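Local coordinates for UDP-N-acetylglucosamine 4-epimerase (Bacillus cereus, PDB 3M2P), which is an NAD(P)-dependent epimerase/dehydratase family member that probably interconverts UDP-N-acetylglucosamine and its C4 epimer, and binds UDP, at residues L189-Y201 against A256-S268. Numbering follows the deposited sequence.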
ATOM      1  N   LEU A 189      21.842  19.635 -15.658  1.00 47.69           N
ATOM      2  CA  LEU A 189      20.915  18.521 -15.724  1.00 46.71           C
ATOM      3  C   LEU A 189      21.704  17.357 -16.257  1.00 47.47           C
ATOM      4  O   LEU A 189      22.300  17.481 -17.317  1.00 49.17           O
ATOM      5  CB  LEU A 189      19.775  18.841 -16.691  1.00 48.03           C
ATOM      6  CG  LEU A 189      18.739  19.910 -16.311  1.00 47.48           C
ATOM      7  CD1 LEU A 189      17.954  20.316 -17.528  1.00 47.64           C
ATOM      8  CD2 LEU A 189      17.797  19.430 -15.226  1.00 46.84           C
ATOM      9  N   HIS A 190      21.726  16.232 -15.548  1.00 46.67           N
ATOM     10  CA  HIS A 190      22.515  15.086 -15.998  1.00 46.56           C
ATOM     11  C   HIS A 190      22.370  14.835 -17.492  1.00 47.15           C
ATOM     12  O   HIS A 190      23.358  14.719 -18.213  1.00 46.72           O
ATOM     13  CB  HIS A 190      22.163  13.800 -15.243  1.00 47.88           C
ATOM     14  CG  HIS A 190      23.032  12.637 -15.619  1.00 47.97           C
ATOM     15  ND1 HIS A 190      22.618  11.644 -16.482  1.00 47.21           N
ATOM     16  CD2 HIS A 190      24.308  12.333 -15.280  1.00 46.71           C
ATOM     17  CE1 HIS A 190      23.596  10.771 -16.648  1.00 46.30           C
ATOM     18  NE2 HIS A 190      24.631  11.167 -15.930  1.00 46.72           N
ATOM     19  N   ALA A 191      21.129  14.726 -17.941  1.00 48.25           N
ATOM     20  CA  ALA A 191      20.823  14.667 -19.365  1.00 48.81           C
ATOM     21  C   ALA A 191      19.479  15.356 -19.601  1.00 48.78           C
ATOM     22  O   ALA A 191      18.859  15.840 -18.659  1.00 47.87           O
ATOM     23  CB  ALA A 191      20.792  13.229 -19.853  1.00 47.54           C
ATOM     24  N   ASN A 192      19.041  15.422 -20.853  1.00 48.38           N
ATOM     25  CA  ASN A 192      17.714  15.943 -21.146  1.00 47.32           C
ATOM     26  C   ASN A 192      16.654  14.884 -20.928  1.00 47.93           C
ATOM     27  O   ASN A 192      16.907  13.698 -21.117  1.00 48.33           O
ATOM     28  CB  ASN A 192      17.640  16.438 -22.582  1.00 47.56           C
ATOM     29  CG  ASN A 192      17.888  17.914 -22.691  1.00 48.38           C
ATOM     30  OD1 ASN A 192      17.336  18.713 -21.920  1.00 47.81           O
ATOM     31  ND2 ASN A 192      18.716  18.298 -23.659  1.00 46.99           N
ATOM     32  N   SER A 193      15.465  15.309 -20.531  1.00 47.64           N
ATOM     33  CA  SER A 193      14.392  14.358 -20.296  1.00 46.81           C
ATOM     34  C   SER A 193      13.087  14.903 -20.801  1.00 44.96           C
ATOM     35  O   SER A 193      12.858  16.109 -20.792  1.00 44.63           O
ATOM     36  CB  SER A 193      14.267  14.000 -18.808  1.00 47.66           C
ATOM     37  OG  SER A 193      13.683  12.714 -18.640  1.00 48.08           O
ATOM     38  N   VAL A 194      12.234  13.991 -21.243  1.00 46.31           N
ATOM     39  CA  VAL A 194      10.911  14.344 -21.724  1.00 46.23           C
ATOM     40  C   VAL A 194       9.850  14.080 -20.645  1.00 44.67           C
ATOM     41  O   VAL A 194       8.689  14.456 -20.801  1.00 45.32           O
ATOM     42  CB  VAL A 194      10.589  13.594 -23.035  1.00 45.08           C
ATOM     43  CG1 VAL A 194       9.311  14.133 -23.659  1.00 47.28           C
ATOM     44  CG2 VAL A 194      11.729  13.757 -24.006  1.00 44.07           C
ATOM     45  N   ALA A 195      10.266  13.462 -19.543  1.00 44.25           N
ATOM     46  CA  ALA A 195       9.369  13.143 -18.437  1.00 43.61           C
ATOM     47  C   ALA A 195       8.861  14.400 -17.747  1.00 43.94           C
ATOM     48  O   ALA A 195       9.608  15.359 -17.564  1.00 43.49           O
ATOM     49  CB  ALA A 195      10.061  12.245 -17.440  1.00 45.13           C
ATOM     50  N   LYS A 196       7.582  14.377 -17.375  1.00 44.17           N
ATOM     51  CA  LYS A 196       6.899  15.518 -16.773  1.00 43.43           C
ATOM     52  C   LYS A 196       6.473  15.168 -15.355  1.00 43.12           C
ATOM     53  O   LYS A 196       5.848  14.128 -15.125  1.00 42.53           O
ATOM     54  CB  LYS A 196       5.680  15.910 -17.610  1.00 43.01           C
ATOM     55  CG  LYS A 196       6.047  16.651 -18.883  1.00 46.14           C
ATOM     56  CD  LYS A 196       4.917  16.693 -19.915  1.00 49.15           C
ATOM     57  CE  LYS A 196       5.205  17.757 -20.994  1.00 50.81           C
ATOM     58  NZ  LYS A 196       4.538  17.498 -22.319  1.00 52.83           N
ATOM     59  N   ARG A 197       6.827  16.034 -14.408  1.00 42.73           N
ATOM     60  CA  ARG A 197       6.559  15.799 -12.989  1.00 42.24           C
ATOM     61  C   ARG A 197       5.751  16.948 -12.397  1.00 41.90           C
ATOM     62  O   ARG A 197       6.044  18.105 -12.663  1.00 42.26           O
ATOM     63  CB  ARG A 197       7.875  15.627 -12.218  1.00 43.97           C
ATOM     64  CG  ARG A 197       8.621  14.321 -12.515  1.00 44.98           C
ATOM     65  CD  ARG A 197       9.721  14.069 -11.491  1.00 46.41           C
ATOM     66  NE  ARG A 197      10.991  14.679 -11.875  1.00 50.18           N
ATOM     67  CZ  ARG A 197      12.008  14.902 -11.041  1.00 51.74           C
ATOM     68  NH1 ARG A 197      11.913  14.594  -9.759  1.00 49.98           N
ATOM     69  NH2 ARG A 197      13.127  15.455 -11.489  1.00 53.89           N
ATOM     70  N   GLU A 198       4.733  16.634 -11.597  1.00 41.46           N
ATOM     71  CA  GLU A 198       3.835  17.667 -11.083  1.00 40.37           C
ATOM     72  C   GLU A 198       4.334  18.246  -9.765  1.00 40.16           C
ATOM     73  O   GLU A 198       4.628  17.506  -8.836  1.00 39.62           O
ATOM     74  CB  GLU A 198       2.435  17.100 -10.918  1.00 39.91           C
ATOM     75  CG  GLU A 198       1.339  18.126 -10.686  1.00 40.24           C
ATOM     76  CD  GLU A 198      -0.032  17.471 -10.716  1.00 40.16           C
ATOM     77  OE1 GLU A 198      -0.070  16.237 -10.933  1.00 38.81           O
ATOM     78  OE2 GLU A 198      -1.061  18.170 -10.527  1.00 41.05           O
ATOM     79  N   PHE A 199       4.438  19.573  -9.698  1.00 41.18           N
ATOM     80  CA  PHE A 199       4.964  20.255  -8.516  1.00 40.23           C
ATOM     81  C   PHE A 199       3.935  21.155  -7.831  1.00 40.08           C
ATOM     82  O   PHE A 199       3.484  22.145  -8.405  1.00 41.00           O
ATOM     83  CB  PHE A 199       6.180  21.084  -8.892  1.00 40.14           C
ATOM     84  CG  PHE A 199       7.351  20.270  -9.329  1.00 41.41           C
ATOM     85  CD1 PHE A 199       7.501  19.906 -10.658  1.00 41.20           C
ATOM     86  CD2 PHE A 199       8.319  19.883  -8.415  1.00 41.68           C
ATOM     87  CE1 PHE A 199       8.585  19.169 -11.066  1.00 40.37           C
ATOM     88  CE2 PHE A 199       9.410  19.138  -8.821  1.00 41.58           C
ATOM     89  CZ  PHE A 199       9.536  18.777 -10.146  1.00 42.24           C
ATOM     90  N   LEU A 200       3.582  20.815  -6.594  1.00 38.83           N
ATOM     91  CA  LEU A 200       2.578  21.555  -5.845  1.00 39.06           C
ATOM     92  C   LEU A 200       3.223  22.412  -4.780  1.00 39.02           C
ATOM     93  O   LEU A 200       3.885  21.898  -3.891  1.00 39.58           O
ATOM     94  CB  LEU A 200       1.593  20.590  -5.186  1.00 38.58           C
ATOM     95  CG  LEU A 200       0.629  21.188  -4.166  1.00 37.82           C
ATOM     96  CD1 LEU A 200      -0.393  22.064  -4.859  1.00 38.71           C
ATOM     97  CD2 LEU A 200      -0.059  20.087  -3.395  1.00 36.34           C
ATOM     98  N   TYR A 201       3.025  23.720  -4.871  1.00 39.64           N
ATOM     99  CA  TYR A 201       3.587  24.653  -3.906  1.00 40.13           C
ATOM    100  C   TYR A 201       3.052  24.327  -2.516  1.00 39.81           C
ATOM    101  O   TYR A 201       1.866  24.055  -2.354  1.00 39.45           O
ATOM    102  CB  TYR A 201       3.235  26.082  -4.325  1.00 41.08           C
ATOM    103  CG  TYR A 201       3.869  27.198  -3.516  1.00 41.81           C
ATOM    104  CD1 TYR A 201       5.036  27.003  -2.800  1.00 41.42           C
ATOM    105  CD2 TYR A 201       3.307  28.471  -3.512  1.00 43.57           C
ATOM    106  CE1 TYR A 201       5.603  28.036  -2.076  1.00 42.90           C
ATOM    107  CE2 TYR A 201       3.870  29.513  -2.797  1.00 43.97           C
ATOM    108  CZ  TYR A 201       5.014  29.292  -2.079  1.00 44.40           C
ATOM    109  OH  TYR A 201       5.556  30.334  -1.355  1.00 44.50           O
ATOM    110  N   ALA A 256      18.979  10.966 -23.712  1.00 49.22           N
ATOM    111  CA  ALA A 256      17.961  10.917 -22.666  1.00 50.48           C
ATOM    112  C   ALA A 256      18.528  10.462 -21.316  1.00 51.73           C
ATOM    113  O   ALA A 256      19.320   9.523 -21.252  1.00 52.23           O
ATOM    114  CB  ALA A 256      16.836   9.994 -23.093  1.00 52.21           C
ATOM    115  N   ASN A 257      18.111  11.143 -20.248  1.00 52.40           N
ATOM    116  CA  ASN A 257      18.445  10.762 -18.872  1.00 53.84           C
ATOM    117  C   ASN A 257      18.017   9.326 -18.571  1.00 56.29           C
ATOM    118  O   ASN A 257      18.857   8.458 -18.289  1.00 57.27           O
ATOM    119  CB  ASN A 257      17.795  11.731 -17.870  1.00 52.76           C
ATOM    120  CG  ASN A 257      18.385  11.617 -16.467  1.00 52.05           C
ATOM    121  OD1 ASN A 257      18.728  10.528 -16.016  1.00 54.22           O
ATOM    122  ND2 ASN A 257      18.498  12.744 -15.775  1.00 49.82           N
ATOM    123  N   GLU A 258      16.709   9.089 -18.638  1.00 55.11           N
ATOM    124  CA  GLU A 258      16.153   7.748 -18.446  1.00 58.94           C
ATOM    125  C   GLU A 258      16.172   7.271 -16.986  1.00 57.84           C
ATOM    126  O   GLU A 258      15.728   6.162 -16.680  1.00 57.56           O
ATOM    127  CB  GLU A 258      16.828   6.724 -19.371  1.00 59.64           C
ATOM    128  CG  GLU A 258      16.194   6.636 -20.757  1.00 62.12           C
ATOM    129  CD  GLU A 258      17.061   5.883 -21.757  1.00 65.79           C
ATOM    130  OE1 GLU A 258      18.101   5.319 -21.331  1.00 67.24           O
ATOM    131  OE2 GLU A 258      16.708   5.862 -22.963  1.00 65.43           O
ATOM    132  N   GLY A 259      16.679   8.111 -16.092  1.00 56.00           N
ATOM    133  CA  GLY A 259      16.584   7.837 -14.674  1.00 56.19           C
ATOM    134  C   GLY A 259      15.336   8.474 -14.086  1.00 56.25           C
ATOM    135  O   GLY A 259      15.104   8.430 -12.872  1.00 56.89           O
ATOM    136  N   ILE A 260      14.520   9.064 -14.953  1.00 55.17           N
ATOM    137  CA  ILE A 260      13.390   9.863 -14.504  1.00 53.13           C
ATOM    138  C   ILE A 260      12.104   9.423 -15.169  1.00 52.04           C
ATOM    139  O   ILE A 260      12.079   9.175 -16.371  1.00 52.44           O
ATOM    140  CB  ILE A 260      13.626  11.345 -14.797  1.00 51.87           C
ATOM    141  CG1 ILE A 260      15.035  11.738 -14.351  1.00 53.71           C
ATOM    142  CG2 ILE A 260      12.585  12.201 -14.104  1.00 51.26           C
ATOM    143  CD1 ILE A 260      15.145  13.155 -13.826  1.00 53.71           C
ATOM    144  N   HIS A 261      11.036   9.320 -14.383  1.00 50.57           N
ATOM    145  CA  HIS A 261       9.733   8.949 -14.931  1.00 49.27           C
ATOM    146  C   HIS A 261       8.698  10.066 -14.762  1.00 46.84           C
ATOM    147  O   HIS A 261       8.859  10.949 -13.916  1.00 46.75           O
ATOM    148  CB  HIS A 261       9.248   7.624 -14.322  1.00 48.68           C
ATOM    149  CG  HIS A 261      10.140   6.460 -14.638  1.00 52.07           C
ATOM    150  ND1 HIS A 261      11.104   5.998 -13.766  1.00 53.59           N
ATOM    151  CD2 HIS A 261      10.232   5.680 -15.743  1.00 52.75           C
ATOM    152  CE1 HIS A 261      11.743   4.978 -14.312  1.00 52.73           C
ATOM    153  NE2 HIS A 261      11.231   4.763 -15.512  1.00 53.64           N
ATOM    154  N   SER A 262       7.649  10.043 -15.578  1.00 44.76           N
ATOM    155  CA  SER A 262       6.595  11.052 -15.476  1.00 43.91           C
ATOM    156  C   SER A 262       5.656  10.810 -14.299  1.00 41.74           C
ATOM    157  O   SER A 262       5.272   9.678 -14.025  1.00 41.39           O
ATOM    158  CB  SER A 262       5.782  11.117 -16.768  1.00 43.04           C
ATOM    159  OG  SER A 262       6.439  11.913 -17.731  1.00 43.48           O
ATOM    160  N   SER A 263       5.284  11.878 -13.602  1.00 40.89           N
ATOM    161  CA  SER A 263       4.232  11.772 -12.593  1.00 40.16           C
ATOM    162  C   SER A 263       3.411  13.049 -12.454  1.00 38.47           C
ATOM    163  O   SER A 263       3.915  14.095 -12.059  1.00 38.29           O
ATOM    164  CB  SER A 263       4.783  11.306 -11.235  1.00 40.00           C
ATOM    165  OG  SER A 263       5.828  12.138 -10.764  1.00 39.42           O
ATOM    166  N   TYR A 264       2.136  12.951 -12.803  1.00 38.05           N
ATOM    167  CA  TYR A 264       1.208  14.052 -12.609  1.00 38.42           C
ATOM    168  C   TYR A 264      -0.193  13.506 -12.476  1.00 37.87           C
ATOM    169  O   TYR A 264      -0.447  12.358 -12.826  1.00 38.06           O
ATOM    170  CB  TYR A 264       1.282  15.064 -13.753  1.00 38.94           C
ATOM    171  CG  TYR A 264       1.249  14.483 -15.157  1.00 38.53           C
ATOM    172  CD1 TYR A 264       2.429  14.201 -15.834  1.00 39.77           C
ATOM    173  CD2 TYR A 264       0.045  14.248 -15.815  1.00 37.77           C
ATOM    174  CE1 TYR A 264       2.418  13.687 -17.112  1.00 39.93           C
ATOM    175  CE2 TYR A 264       0.023  13.727 -17.098  1.00 37.90           C
ATOM    176  CZ  TYR A 264       1.218  13.457 -17.746  1.00 38.50           C
ATOM    177  OH  TYR A 264       1.234  12.955 -19.030  1.00 36.81           O
HETATM  178  N   MSE A 265      -1.106  14.326 -11.974  1.00 38.00           N
HETATM  179  CA  MSE A 265      -2.451  13.854 -11.692  1.00 37.49           C
HETATM  180  C   MSE A 265      -3.534  14.746 -12.237  1.00 36.48           C
HETATM  181  O   MSE A 265      -3.367  15.950 -12.398  1.00 35.75           O
HETATM  182  CB  MSE A 265      -2.684  13.735 -10.187  1.00 36.32           C
HETATM  183  CG  MSE A 265      -1.778  12.770  -9.478  1.00 38.34           C
HETATM  184 SE   MSE A 265      -1.827  13.084  -7.561  1.00 52.79          SE
HETATM  185  CE  MSE A 265      -1.412  15.005  -7.563  1.00 36.83           C
ATOM    186  N   ASP A 266      -4.673  14.112 -12.463  1.00 36.97           N
ATOM    187  CA  ASP A 266      -5.933  14.767 -12.730  1.00 35.68           C
ATOM    188  C   ASP A 266      -6.568  15.127 -11.384  1.00 36.49           C
ATOM    189  O   ASP A 266      -6.858  14.248 -10.572  1.00 36.78           O
ATOM    190  CB  ASP A 266      -6.794  13.772 -13.495  1.00 35.25           C
ATOM    191  CG  ASP A 266      -8.187  14.254 -13.705  1.00 36.55           C
ATOM    192  OD1 ASP A 266      -8.490  15.368 -13.241  1.00 37.66           O
ATOM    193  OD2 ASP A 266      -8.979  13.513 -14.331  1.00 37.22           O
ATOM    194  N   SER A 267      -6.762  16.414 -11.120  1.00 36.64           N
ATOM    195  CA  SER A 267      -7.314  16.822  -9.826  1.00 36.81           C
ATOM    196  C   SER A 267      -8.764  17.324  -9.886  1.00 37.47           C
ATOM    197  O   SER A 267      -9.201  18.099  -9.026  1.00 36.96           O
ATOM    198  CB  SER A 267      -6.416  17.863  -9.162  1.00 36.48           C
ATOM    199  OG  SER A 267      -5.142  17.319  -8.892  1.00 36.97           O
ATOM    200  N   SER A 268      -9.496  16.877 -10.905  1.00 36.95           N
ATOM    201  CA  SER A 268     -10.917  17.154 -11.027  1.00 37.06           C
ATOM    202  C   SER A 268     -11.627  16.998  -9.681  1.00 38.46           C
ATOM    203  O   SER A 268     -12.130  17.972  -9.123  1.00 38.24           O
ATOM    204  CB  SER A 268     -11.557  16.194 -12.029  1.00 38.72           C
ATOM    205  OG  SER A 268     -10.913  16.248 -13.284  1.00 40.15           O
TER
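Lys-196 N donates to Ser-262 OG at 2.7 Å, nearly straight (169°). Ser-262 OG can meet the amide because it turns anti to its own carbonyl carbon (chi1 -82°). Lys-196 O accepts from Ser-263 N at 2.8 Å and lies in the plane of the Tyr-264 ring, 3.5 Å from CD1 at its edge. Two residues on, Glu-198 N donates to Ser-263 O at 2.7 Å; these two backbone bonds flank Arg-197 and make its single bridge with Ser-263. The extended Glu-198 side chain points OE1 at Met-265 N, but their 2.4 Å separation is implausibly short and doubtful; OE2 has weak bonds to the amides of Ser-226 and Gly-227. Arg-197 bends at chi3 (-89°) and crosses Ile-260 at about a right angle, its NE 3.7 Å from Ile-260 CG2; Asn-232 holds its NH2. Nearer the start of both segments, Asn-257 N donates to Asn-192 O (3.0 Å), and Ala-191 CB packs against Asn-257 CB (3.9 Å). Strand 197-201 runs parallel to strand 154-164 in the Rossmann-type domain's mixed sheet. With Ala-195 and Ile-260 adding little apolar packing, backbone groups and the Ser-262 hydroxyl largely set the register.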